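Local coordinates for ABC transporter substrate-binding protein (Streptococcus pneumoniae, PDB 4OHN) that binds histidine between the two lobes of a solute-binding fold and probably delivers it to a membrane ABC transporter for uptake, at residues Q159-A164 and L177-Y182; F28-F33 and A183-E188; V109-S114 and K169-D174; T117-M122 and F199-E204. One frame throughout, in Å; residues are numbered along the deposited sequence.

Contact 1 of 4, residues Q159-A164 and L177-Y182; sequences QTFNEA and LIDRVY. With HIS (histidine), chain B.
Phe161 holds CG anti to its carbonyl carbon (chi1 -78°) and Tyr182 holds CG anti to its backbone N (chi1 -177°), directing each CG toward the other segment; the rings then meet in a T-shaped (edge-to-face) pair, the edge of Phe161 toward the face of Tyr182, centroids 5.5 Å apart. Phe161 CB also lies over the Tyr182 face, offset toward the rim and 3.7 Å from Tyr182 CZ. One face of the Phe161 ring is filled by Ile178, whose CG1 makes a CH-pi contact over the centre, 3.6 Å from the centroid; beta-branched isoleucine suits the strand, and its extended CG1-CD1 arm lies over the ring. At the ring edge, Phe161 CE1 is 3.3 Å from Leu177 O.

Strand 175-179 runs straight into helix 180-189 here, a beta-alpha junction of the solute-binding fold that faces the ligand cleft. Asp179, at the N-cap position, makes no capping bond; instead its OD2 accepts from the amino N of the bound histidine at 2.7 Å, with weak bonds from Asn104 and Gln106. Its OD1 meets Phe161 CE2 obliquely at 3.5 Å, the carboxylate turned 77° from the ring. Thr160 does cap its helix, OG1 taking Glu163 N. In the one of two Asn162 conformers described, Tyr182 OH donates to Asn162 OD1 at 2.7 Å from above the amide carbonyl plane, amide and ring being nearly perpendicular.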
# COMPACT_ATOMS: atom_id res chain seq x y z
N GLN A 159 -13.07 1.34 -5.02
CA GLN A 159 -12.48 2.04 -3.88
C GLN A 159 -11.48 1.15 -3.15
O GLN A 159 -10.42 1.62 -2.72
CB GLN A 159 -13.54 2.52 -2.91
CG GLN A 159 -13.01 3.57 -1.93
CD GLN A 159 -13.93 3.86 -0.75
OE1 GLN A 159 -13.91 4.96 -0.21
NE2 GLN A 159 -14.73 2.88 -0.35
N THR A 160 -11.83 -0.12 -2.99
CA THR A 160 -11.02 -1.10 -2.24
C THR A 160 -10.73 -2.33 -3.08
O THR A 160 -11.52 -2.73 -3.96
CB THR A 160 -11.73 -1.60 -0.96
OG1 THR A 160 -12.85 -2.44 -1.29
CG2 THR A 160 -12.16 -0.43 -0.10
N PHE A 161 -9.61 -2.97 -2.81
CA PHE A 161 -9.30 -4.24 -3.45
C PHE A 161 -10.27 -5.35 -3.05
O PHE A 161 -10.50 -6.28 -3.85
CB PHE A 161 -7.85 -4.62 -3.18
CG PHE A 161 -6.86 -3.87 -4.03
CD1 PHE A 161 -6.91 -3.95 -5.41
CD2 PHE A 161 -5.88 -3.10 -3.46
CE1 PHE A 161 -5.98 -3.30 -6.19
CE2 PHE A 161 -4.96 -2.44 -4.23
CZ PHE A 161 -5.01 -2.52 -5.59
N ASN A 162 -10.84 -5.30 -1.86
CA ASN A 162 -11.73 -6.37 -1.43
C ASN A 162 -12.93 -6.47 -2.35
O ASN A 162 -13.34 -7.57 -2.74
CB ASN A 162 -12.17 -6.17 0.00
CG ASN A 162 -11.01 -6.12 0.93
OD1 ASN A 162 -10.13 -5.29 0.77
ND2 ASN A 162 -10.98 -7.03 1.89
N GLU A 163 -13.50 -5.34 -2.71
CA GLU A 163 -14.62 -5.35 -3.64
C GLU A 163 -14.18 -5.84 -5.00
O GLU A 163 -14.89 -6.61 -5.64
CB GLU A 163 -15.24 -3.95 -3.76
CG GLU A 163 -16.48 -3.97 -4.61
CD GLU A 163 -16.97 -2.60 -5.03
OE1 GLU A 163 -16.39 -1.57 -4.61
OE2 GLU A 163 -17.99 -2.56 -5.76
N ALA A 164 -13.03 -5.36 -5.47
CA ALA A 164 -12.52 -5.79 -6.76
C ALA A 164 -12.35 -7.31 -6.80
O ALA A 164 -12.63 -7.97 -7.81
CB ALA A 164 -11.20 -5.11 -7.06
N LEU A 177 -5.46 -5.82 -11.37
CA LEU A 177 -4.13 -5.26 -11.14
C LEU A 177 -4.02 -4.85 -9.68
O LEU A 177 -4.81 -4.01 -9.22
CB LEU A 177 -3.92 -4.07 -12.07
CG LEU A 177 -2.52 -3.42 -12.08
CD1 LEU A 177 -1.47 -4.43 -12.54
CD2 LEU A 177 -2.53 -2.20 -12.99
N ILE A 178 -3.09 -5.42 -8.95
CA ILE A 178 -3.06 -5.32 -7.49
C ILE A 178 -1.65 -5.52 -6.94
O ILE A 178 -0.81 -6.18 -7.55
CB ILE A 178 -4.06 -6.34 -6.89
CG1 ILE A 178 -4.14 -6.25 -5.36
CG2 ILE A 178 -3.73 -7.75 -7.34
CD1 ILE A 178 -5.30 -7.06 -4.77
N ASP A 179 -1.36 -4.95 -5.78
CA ASP A 179 -0.10 -5.16 -5.11
C ASP A 179 0.13 -6.62 -4.77
O ASP A 179 -0.75 -7.28 -4.21
CB ASP A 179 -0.06 -4.33 -3.81
CG ASP A 179 -0.32 -2.88 -4.06
OD1 ASP A 179 -1.46 -2.55 -4.42
OD2 ASP A 179 0.62 -2.09 -3.90
N ARG A 180 1.33 -7.13 -5.04
CA ARG A 180 1.66 -8.51 -4.74
C ARG A 180 1.55 -8.81 -3.25
O ARG A 180 1.09 -9.86 -2.86
CB ARG A 180 3.05 -8.87 -5.27
CG ARG A 180 3.35 -10.37 -5.31
CD ARG A 180 4.63 -10.64 -6.11
NE ARG A 180 4.68 -11.97 -6.71
CZ ARG A 180 5.51 -12.31 -7.69
NH1 ARG A 180 6.35 -11.42 -8.19
NH2 ARG A 180 5.50 -13.55 -8.17
N VAL A 181 1.97 -7.88 -2.38
CA VAL A 181 1.90 -8.18 -0.95
C VAL A 181 0.47 -8.40 -0.51
O VAL A 181 0.20 -9.25 0.32
CB VAL A 181 2.52 -7.09 -0.04
CG1 VAL A 181 4.00 -6.91 -0.35
CG2 VAL A 181 1.75 -5.76 -0.12
N TYR A 182 -0.45 -7.64 -1.07
CA TYR A 182 -1.84 -7.84 -0.73
C TYR A 182 -2.34 -9.18 -1.26
O TYR A 182 -2.92 -9.97 -0.52
CB TYR A 182 -2.67 -6.67 -1.27
CG TYR A 182 -4.15 -6.70 -0.94
CD1 TYR A 182 -4.76 -5.68 -0.24
CD2 TYR A 182 -4.95 -7.74 -1.32
CE1 TYR A 182 -6.12 -5.73 0.06
CE2 TYR A 182 -6.25 -7.79 -1.03
CZ TYR A 182 -6.84 -6.80 -0.35
OH TYR A 182 -8.21 -6.92 -0.09
N HIS B . 0.47 0.47 -3.04
CA HIS B . -0.74 1.08 -3.66
C HIS B . -0.74 2.58 -3.46
O HIS B . 0.19 3.11 -2.80
CB HIS B . -2.05 0.41 -3.18
CG HIS B . -2.55 0.77 -1.81
ND1 HIS B . -3.91 0.88 -1.56
CD2 HIS B . -1.93 0.94 -0.62
CE1 HIS B . -4.09 1.14 -0.28
NE2 HIS B . -2.91 1.18 0.32
OXT HIS B . -1.67 3.23 -3.99

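Contact 2 of 4, residues F28-F33 and A183-E188; sequences FVPMGF and ANYYLE. With HIS (histidine), chain B; ACT (acetate ion), chain C.
Pro30 CB rests over one face of the Tyr185 ring in a CH-pi contact, 3.7 Å from the ring centroid and offset toward the rim, with Tyr185 CD2 its closest atom at 3.5 Å. Proline suits this place because its rigid ring offers C-H groups, somewhat polarised by the neighbouring amide, to the pi face. Beside it Val29 crosses Tyr185 at about a right angle, its CB 3.6 Å from Tyr185 CD1, while its CG2 reaches Tyr186 CB at 4.1 Å. Tyr185 CG stands anti to the backbone N (chi1 -175°), which starts the ring away from the helix toward the 28-33 turn. There its hydroxyl meets Phe33 CZ, the two side chains again crossing at about a right angle.

In this two-lobed fold the turn belongs to one lobe and helix 180-189 to the other, so the contact probably spans the cleft mouth in the ligand-bound, closed form. The turn is shaped by a cis peptide before Pro30 and by Phe28 O, which accepts from both Met31 N (2.9 Å) and Gly32 N (3.1 Å). With the bend so shaped, Val29 and Pro30 point toward the helix, while Phe28 lies on the ligand side: the imidazole of the bound histidine covers one face of its ring, ligand CD2 over the centre and ligand NE2 3.4 Å from Phe28 CG. Trp243 of helix 235-244 touches both Pro30 and Tyr185. On the helix, Tyr186 OH donates to an acetate OXT at 2.7 Å, a guest that probably came from the crystallisation liquor.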
# COMPACT_ATOMS: atom_id res chain seq x y z
N PHE A 28 -6.32 -2.69 3.51
CA PHE A 28 -5.10 -3.05 2.78
C PHE A 28 -4.20 -4.02 3.56
O PHE A 28 -3.23 -3.63 4.21
CB PHE A 28 -4.35 -1.80 2.33
CG PHE A 28 -3.32 -2.09 1.26
CD1 PHE A 28 -3.71 -2.32 -0.04
CD2 PHE A 28 -1.98 -2.18 1.57
CE1 PHE A 28 -2.78 -2.61 -1.02
CE2 PHE A 28 -1.05 -2.48 0.58
CZ PHE A 28 -1.46 -2.70 -0.72
N VAL A 29 -4.52 -5.30 3.45
CA VAL A 29 -3.74 -6.35 4.07
C VAL A 29 -2.42 -6.53 3.34
O VAL A 29 -2.32 -6.27 2.14
CB VAL A 29 -4.47 -7.72 4.06
CG1 VAL A 29 -5.75 -7.67 4.85
CG2 VAL A 29 -4.77 -8.20 2.63
N PRO A 30 -1.37 -6.98 4.03
CA PRO A 30 -1.27 -7.16 5.48
C PRO A 30 -0.71 -5.91 6.15
O PRO A 30 -0.14 -6.02 7.24
CB PRO A 30 -0.25 -8.29 5.58
CG PRO A 30 0.71 -7.98 4.49
CD PRO A 30 -0.11 -7.34 3.36
N MET A 31 -0.85 -4.74 5.53
CA MET A 31 -0.16 -3.55 6.02
C MET A 31 -0.92 -2.85 7.13
O MET A 31 -0.33 -2.49 8.16
CB MET A 31 0.10 -2.60 4.85
CG MET A 31 0.79 -3.24 3.62
SD MET A 31 2.30 -4.18 4.02
CE MET A 31 3.42 -2.83 4.40
N GLY A 32 -2.20 -2.63 6.95
CA GLY A 32 -3.01 -2.01 7.98
C GLY A 32 -4.46 -2.23 7.63
O GLY A 32 -4.91 -1.80 6.57
N PHE A 33 -5.17 -2.94 8.50
CA PHE A 33 -6.50 -3.41 8.15
C PHE A 33 -7.34 -3.70 9.37
O PHE A 33 -6.81 -3.99 10.46
CB PHE A 33 -6.41 -4.66 7.25
CG PHE A 33 -5.77 -5.85 7.91
CD1 PHE A 33 -6.54 -6.82 8.54
CD2 PHE A 33 -4.39 -6.02 7.92
CE1 PHE A 33 -5.95 -7.92 9.13
CE2 PHE A 33 -3.80 -7.11 8.52
CZ PHE A 33 -4.57 -8.06 9.13
N ALA A 183 -2.13 -9.43 -2.55
CA ALA A 183 -2.63 -10.65 -3.15
C ALA A 183 -2.14 -11.88 -2.42
O ALA A 183 -2.95 -12.77 -2.10
CB ALA A 183 -2.22 -10.71 -4.63
N ASN A 184 -0.84 -11.94 -2.12
CA ASN A 184 -0.27 -13.12 -1.44
C ASN A 184 -0.93 -13.33 -0.08
O ASN A 184 -1.34 -14.45 0.26
CB ASN A 184 1.24 -12.94 -1.22
CG ASN A 184 2.07 -13.11 -2.49
OD1 ASN A 184 1.61 -13.65 -3.49
ND2 ASN A 184 3.33 -12.67 -2.43
N TYR A 185 -1.05 -12.28 0.72
CA TYR A 185 -1.60 -12.43 2.05
C TYR A 185 -3.10 -12.77 2.00
O TYR A 185 -3.57 -13.68 2.70
CB TYR A 185 -1.37 -11.16 2.88
CG TYR A 185 -1.82 -11.30 4.31
CD1 TYR A 185 -3.13 -11.05 4.66
CD2 TYR A 185 -0.93 -11.70 5.30
CE1 TYR A 185 -3.58 -11.20 5.95
CE2 TYR A 185 -1.35 -11.85 6.60
CZ TYR A 185 -2.68 -11.58 6.93
OH TYR A 185 -3.10 -11.72 8.23
N TYR A 186 -3.84 -12.01 1.20
CA TYR A 186 -5.28 -12.20 1.09
C TYR A 186 -5.62 -13.62 0.65
O TYR A 186 -6.47 -14.28 1.25
CB TYR A 186 -5.84 -11.21 0.09
CG TYR A 186 -7.30 -11.44 -0.24
CD1 TYR A 186 -7.68 -12.36 -1.19
CD2 TYR A 186 -8.29 -10.72 0.39
CE1 TYR A 186 -9.02 -12.60 -1.49
CE2 TYR A 186 -9.65 -10.94 0.09
CZ TYR A 186 -9.99 -11.88 -0.85
OH TYR A 186 -11.32 -12.09 -1.15
N LEU A 187 -4.97 -14.07 -0.40
CA LEU A 187 -5.36 -15.37 -0.96
C LEU A 187 -5.05 -16.49 0.01
O LEU A 187 -5.85 -17.44 0.16
CB LEU A 187 -4.67 -15.59 -2.30
CG LEU A 187 -5.14 -14.66 -3.42
CD1 LEU A 187 -4.23 -14.79 -4.65
CD2 LEU A 187 -6.58 -14.92 -3.83
N GLU A 188 -3.94 -16.39 0.71
CA GLU A 188 -3.60 -17.39 1.72
C GLU A 188 -4.58 -17.34 2.90
O GLU A 188 -5.05 -18.37 3.37
CB GLU A 188 -2.16 -17.23 2.19
CG GLU A 188 -1.68 -18.39 3.04
CD GLU A 188 -0.17 -18.42 3.19
OE1 GLU A 188 0.47 -17.35 3.08
OE2 GLU A 188 0.38 -19.52 3.42
N HIS B . 0.47 0.47 -3.04
CA HIS B . -0.74 1.08 -3.66
C HIS B . -0.74 2.58 -3.46
O HIS B . 0.19 3.11 -2.80
CB HIS B . -2.05 0.41 -3.18
CG HIS B . -2.55 0.77 -1.81
ND1 HIS B . -3.91 0.88 -1.56
CD2 HIS B . -1.93 0.94 -0.62
CE1 HIS B . -4.09 1.14 -0.28
NE2 HIS B . -2.91 1.18 0.32
OXT HIS B . -1.67 3.23 -3.99
C ACT C . -11.67 -14.51 -3.78
O ACT C . -12.10 -15.59 -4.26
OXT ACT C . -11.90 -14.31 -2.56
CH3 ACT C . -10.91 -13.55 -4.63

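Contact 3 of 4, residues V109-S114 and K169-D174; sequences VTKKSS and KNDRID
Lys111 crosses to the turn that follows helix 161-169 and spends its ammonium group on two oxygens there. That helix ends in a Schellman motif, with Asp171 as the C-prime residue at positive phi: Arg172 N returns to Asp167 O and Asp171 N to Leu168 O. Beside this helix end, Lys111 NZ donates to Lys169 O at 2.9 Å from above the carbonyl plane. NZ also forms a salt bridge with Asp171 OD1 at 2.7 Å, meeting the carboxylate from above its plane. Lysine suits the gap because its chain, extended beyond CG, carries the charge from the strand end to a helix C-terminus, where a positive group would be favoured. The two backbones are joined besides by a water, which accepts from Lys111 N at 3.0 Å and donates to Asp174 O at 2.7 Å. Neighbouring polar groups find partners close by: Thr110 OG1 bonds Ile116 O, Asp174 OD2 takes Thr126 N, and Lys111 O accepts twice from Ser114, from its N at 3.0 Å and from its OG at 2.7 Å. Thr110 turns its methyl instead toward the turn, CG2 lying 3.5 Å from Asp174 O.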
# COMPACT_ATOMS: atom_id res chain seq x y z
N VAL A 109 -3.93 -10.65 -11.06
CA VAL A 109 -4.57 -11.83 -10.47
C VAL A 109 -5.73 -12.23 -11.38
O VAL A 109 -6.57 -11.40 -11.74
CB VAL A 109 -5.06 -11.57 -9.03
CG1 VAL A 109 -5.73 -12.81 -8.45
CG2 VAL A 109 -3.88 -11.17 -8.14
N THR A 110 -5.77 -13.51 -11.77
CA THR A 110 -6.84 -14.06 -12.61
C THR A 110 -7.29 -15.36 -11.98
O THR A 110 -6.54 -16.00 -11.23
CB THR A 110 -6.37 -14.34 -14.05
OG1 THR A 110 -5.34 -15.34 -14.00
CG2 THR A 110 -5.84 -13.08 -14.71
N LYS A 111 -8.51 -15.80 -12.26
CA LYS A 111 -8.91 -17.15 -11.86
C LYS A 111 -8.09 -18.18 -12.60
O LYS A 111 -7.82 -18.03 -13.80
CB LYS A 111 -10.37 -17.41 -12.20
CG LYS A 111 -11.36 -16.71 -11.34
CD LYS A 111 -12.75 -17.22 -11.67
CE LYS A 111 -13.76 -16.86 -10.63
NZ LYS A 111 -15.12 -17.32 -11.03
N LYS A 112 -7.74 -19.29 -11.95
CA LYS A 112 -7.05 -20.35 -12.70
C LYS A 112 -7.91 -20.87 -13.83
O LYS A 112 -7.40 -21.27 -14.86
CB LYS A 112 -6.62 -21.48 -11.78
CG LYS A 112 -5.47 -21.10 -10.87
CD LYS A 112 -4.84 -22.32 -10.21
CE LYS A 112 -3.85 -21.98 -9.11
NZ LYS A 112 -2.66 -21.25 -9.64
N SER A 113 -9.23 -20.86 -13.64
CA SER A 113 -10.12 -21.36 -14.69
C SER A 113 -10.03 -20.52 -15.97
O SER A 113 -10.41 -21.00 -17.04
CB SER A 113 -11.55 -21.41 -14.20
OG SER A 113 -12.01 -20.15 -13.79
N SER A 114 -9.55 -19.28 -15.89
CA SER A 114 -9.38 -18.45 -17.08
C SER A 114 -8.26 -18.93 -18.00
O SER A 114 -8.25 -18.60 -19.19
CB SER A 114 -9.11 -16.98 -16.69
OG SER A 114 -7.78 -16.79 -16.22
N LYS A 169 -13.92 -12.87 -8.34
CA LYS A 169 -14.49 -14.17 -7.94
C LYS A 169 -15.78 -14.48 -8.68
O LYS A 169 -16.09 -15.64 -8.94
CB LYS A 169 -14.75 -14.14 -6.44
CG LYS A 169 -15.32 -15.41 -5.87
CD LYS A 169 -15.59 -15.21 -4.38
CE LYS A 169 -16.16 -16.43 -3.72
NZ LYS A 169 -16.27 -16.14 -2.26
N ASN A 170 -16.54 -13.43 -8.99
CA ASN A 170 -17.84 -13.55 -9.66
C ASN A 170 -17.82 -13.32 -11.17
O ASN A 170 -18.87 -13.16 -11.77
CB ASN A 170 -18.84 -12.61 -8.99
CG ASN A 170 -19.36 -13.18 -7.70
OD1 ASN A 170 -20.27 -13.99 -7.70
ND2 ASN A 170 -18.78 -12.77 -6.59
N ASP A 171 -16.63 -13.32 -11.76
CA ASP A 171 -16.46 -13.22 -13.22
C ASP A 171 -16.88 -11.86 -13.78
O ASP A 171 -17.04 -11.72 -14.99
CB ASP A 171 -17.20 -14.35 -13.96
CG ASP A 171 -16.52 -15.70 -13.88
OD1 ASP A 171 -15.41 -15.80 -13.30
OD2 ASP A 171 -17.12 -16.66 -14.42
N ARG A 172 -17.00 -10.85 -12.93
CA ARG A 172 -17.40 -9.54 -13.39
C ARG A 172 -16.22 -8.80 -14.01
O ARG A 172 -16.39 -7.94 -14.88
CB ARG A 172 -18.01 -8.72 -12.26
CG ARG A 172 -19.24 -9.35 -11.66
CD ARG A 172 -19.64 -8.65 -10.37
NE ARG A 172 -20.76 -9.33 -9.73
CZ ARG A 172 -20.89 -9.52 -8.42
NH1 ARG A 172 -20.00 -9.05 -7.58
NH2 ARG A 172 -21.94 -10.16 -7.97
N ILE A 173 -15.02 -9.14 -13.55
CA ILE A 173 -13.76 -8.76 -14.20
C ILE A 173 -12.98 -10.04 -14.44
O ILE A 173 -13.22 -11.05 -13.75
CB ILE A 173 -12.92 -7.72 -13.39
CG1 ILE A 173 -12.58 -8.25 -12.00
CG2 ILE A 173 -13.71 -6.42 -13.29
CD1 ILE A 173 -11.71 -7.31 -11.17
N ASP A 174 -12.08 -10.03 -15.40
CA ASP A 174 -11.25 -11.19 -15.74
C ASP A 174 -9.87 -11.17 -15.08
O ASP A 174 -9.26 -12.21 -14.89
CB ASP A 174 -11.09 -11.27 -17.26
CG ASP A 174 -12.41 -11.45 -17.96
OD1 ASP A 174 -13.08 -12.45 -17.63
OD2 ASP A 174 -12.77 -10.61 -18.81
O HOH W 1 -10.35 -14.56 -14.22

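Contact 4 of 4, residues T117-M122 and F199-E204; sequences TTAKDM and FTVGLE
Phe199 lays one face of its ring against the backbone of Thr117, an aromatic surface on a peptide link. It belongs to strand 196-200, which pairs antiparallel with strand 102-111 in the mixed sheet of the solute-binding fold, and the backbone it meets leads into a 3-10 turn on the way to strand 127-130. Thr117 C sits 3.5 Å above the ring plane, displaced toward the rim, and Thr117 O lies over the same ring at 3.5 Å from Phe199 CD2. The next peptide nitrogen, Thr118 N, approaches obliquely, 3.5 Å from Phe199 CE2. CG of Phe199 stands between the backbone N and the carbonyl carbon (chi1 54°), which starts the ring toward the loop; a broad flat ring suits a partner that offers backbone more than side chain. The 3-10 turn is tied by Asp121 N to Thr118 O and by Met122 N to Ala119 O, and Ala119 points CB toward segment 199-204. Leu146 also touches Ala119. The small methyl suits the close approach of branched Val201, whose CG1, anti to the carbonyl carbon, lies 3.9 Å from Ala119 CB.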
# COMPACT_ATOMS: atom_id res chain seq x y z
N THR A 117 -2.25 -16.50 -17.79
CA THR A 117 -1.04 -16.40 -16.98
C THR A 117 -0.06 -15.38 -17.56
O THR A 117 1.09 -15.31 -17.16
CB THR A 117 -0.32 -17.75 -16.87
OG1 THR A 117 0.10 -18.19 -18.16
CG2 THR A 117 -1.24 -18.81 -16.23
N THR A 118 -0.52 -14.58 -18.53
CA THR A 118 0.32 -13.56 -19.14
C THR A 118 -0.56 -12.39 -19.52
O THR A 118 -1.73 -12.57 -19.84
CB THR A 118 1.04 -14.13 -20.37
OG1 THR A 118 1.96 -13.14 -20.87
CG2 THR A 118 0.11 -14.51 -21.48
N ALA A 119 0.00 -11.19 -19.53
CA ALA A 119 -0.74 -9.98 -19.90
C ALA A 119 -1.33 -10.10 -21.29
O ALA A 119 -2.44 -9.62 -21.54
CB ALA A 119 0.16 -8.77 -19.83
N LYS A 120 -0.63 -10.70 -22.25
CA LYS A 120 -1.21 -10.72 -23.59
C LYS A 120 -2.50 -11.51 -23.69
O LYS A 120 -3.31 -11.26 -24.58
CB LYS A 120 -0.20 -11.12 -24.66
CG LYS A 120 0.28 -12.52 -24.68
CD LYS A 120 1.36 -12.59 -25.76
CE LYS A 120 1.70 -14.00 -26.19
NZ LYS A 120 3.03 -14.03 -26.87
N ASP A 121 -2.75 -12.43 -22.77
CA ASP A 121 -3.99 -13.17 -22.79
C ASP A 121 -5.14 -12.41 -22.11
O ASP A 121 -6.25 -12.94 -22.00
CB ASP A 121 -3.78 -14.59 -22.28
CG ASP A 121 -3.02 -15.46 -23.28
OD1 ASP A 121 -2.95 -15.10 -24.47
OD2 ASP A 121 -2.47 -16.51 -22.86
N MET A 122 -4.88 -11.16 -21.71
CA MET A 122 -5.94 -10.24 -21.32
C MET A 122 -6.53 -9.48 -22.49
O MET A 122 -7.37 -8.58 -22.30
CB MET A 122 -5.42 -9.25 -20.28
CG MET A 122 -5.23 -9.85 -18.90
SD MET A 122 -6.79 -10.29 -18.07
CE MET A 122 -7.49 -8.66 -17.80
N PHE A 199 0.73 -13.01 -11.08
CA PHE A 199 1.94 -12.88 -11.88
C PHE A 199 2.24 -11.44 -12.24
O PHE A 199 1.35 -10.63 -12.45
CB PHE A 199 1.85 -13.74 -13.15
CG PHE A 199 0.62 -13.47 -13.98
CD1 PHE A 199 -0.59 -14.10 -13.68
CD2 PHE A 199 0.66 -12.60 -15.05
CE1 PHE A 199 -1.73 -13.85 -14.42
CE2 PHE A 199 -0.48 -12.36 -15.80
CZ PHE A 199 -1.66 -12.99 -15.49
N THR A 200 3.53 -11.12 -12.32
CA THR A 200 3.93 -9.78 -12.76
C THR A 200 3.75 -9.67 -14.27
O THR A 200 3.68 -10.64 -14.99
CB THR A 200 5.36 -9.44 -12.30
OG1 THR A 200 6.23 -10.46 -12.76
CG2 THR A 200 5.46 -9.32 -10.76
N VAL A 201 3.69 -8.42 -14.74
CA VAL A 201 3.39 -8.11 -16.13
C VAL A 201 4.34 -7.06 -16.69
O VAL A 201 4.06 -6.39 -17.68
CB VAL A 201 1.92 -7.66 -16.30
CG1 VAL A 201 0.96 -8.83 -16.03
CG2 VAL A 201 1.60 -6.47 -15.44
N GLY A 202 5.50 -6.93 -16.07
CA GLY A 202 6.56 -6.11 -16.62
C GLY A 202 6.55 -4.67 -16.17
O GLY A 202 7.26 -3.84 -16.77
N LEU A 203 5.76 -4.33 -15.16
CA LEU A 203 5.85 -3.00 -14.56
C LEU A 203 7.10 -2.96 -13.70
O LEU A 203 7.60 -3.99 -13.26
CB LEU A 203 4.60 -2.70 -13.74
CG LEU A 203 3.34 -2.66 -14.58
CD1 LEU A 203 2.11 -2.65 -13.70
CD2 LEU A 203 3.34 -1.46 -15.53
N GLU A 204 7.66 -1.77 -13.50
CA GLU A 204 8.86 -1.71 -12.69
C GLU A 204 8.50 -1.90 -11.22
O GLU A 204 7.42 -1.53 -10.78
CB GLU A 204 9.67 -0.43 -12.91
CG GLU A 204 11.08 -0.52 -12.33
CD GLU A 204 11.81 -1.80 -12.74
OE1 GLU A 204 11.97 -2.02 -13.96
OE2 GLU A 204 12.18 -2.59 -11.85

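Contact 1 is the buried one, contact 3 is partly buried, and contacts 2 and 4 lie at the surface. Contacts 1 and 2 share helix 180-189, touch each other where Tyr182 packs on Phe28 and Val29, and both reach the bound histidine, so these two contacts supply a ring face (Phe28) and a carboxylate (Asp179) to the pocket. Contacts 3 and 4 lie about 22 and 20 Å from the chain centre, measured to contact centres, and use adjacent strands, 102-111 and 196-200, of the sheet that also holds strand 175-179 of contact 1. The chemistry shifts accordingly: aromatic packing with ligand binding inside, apolar packing across the lobes in contact 2, charge and water in contact 3, ring on backbone in contact 4.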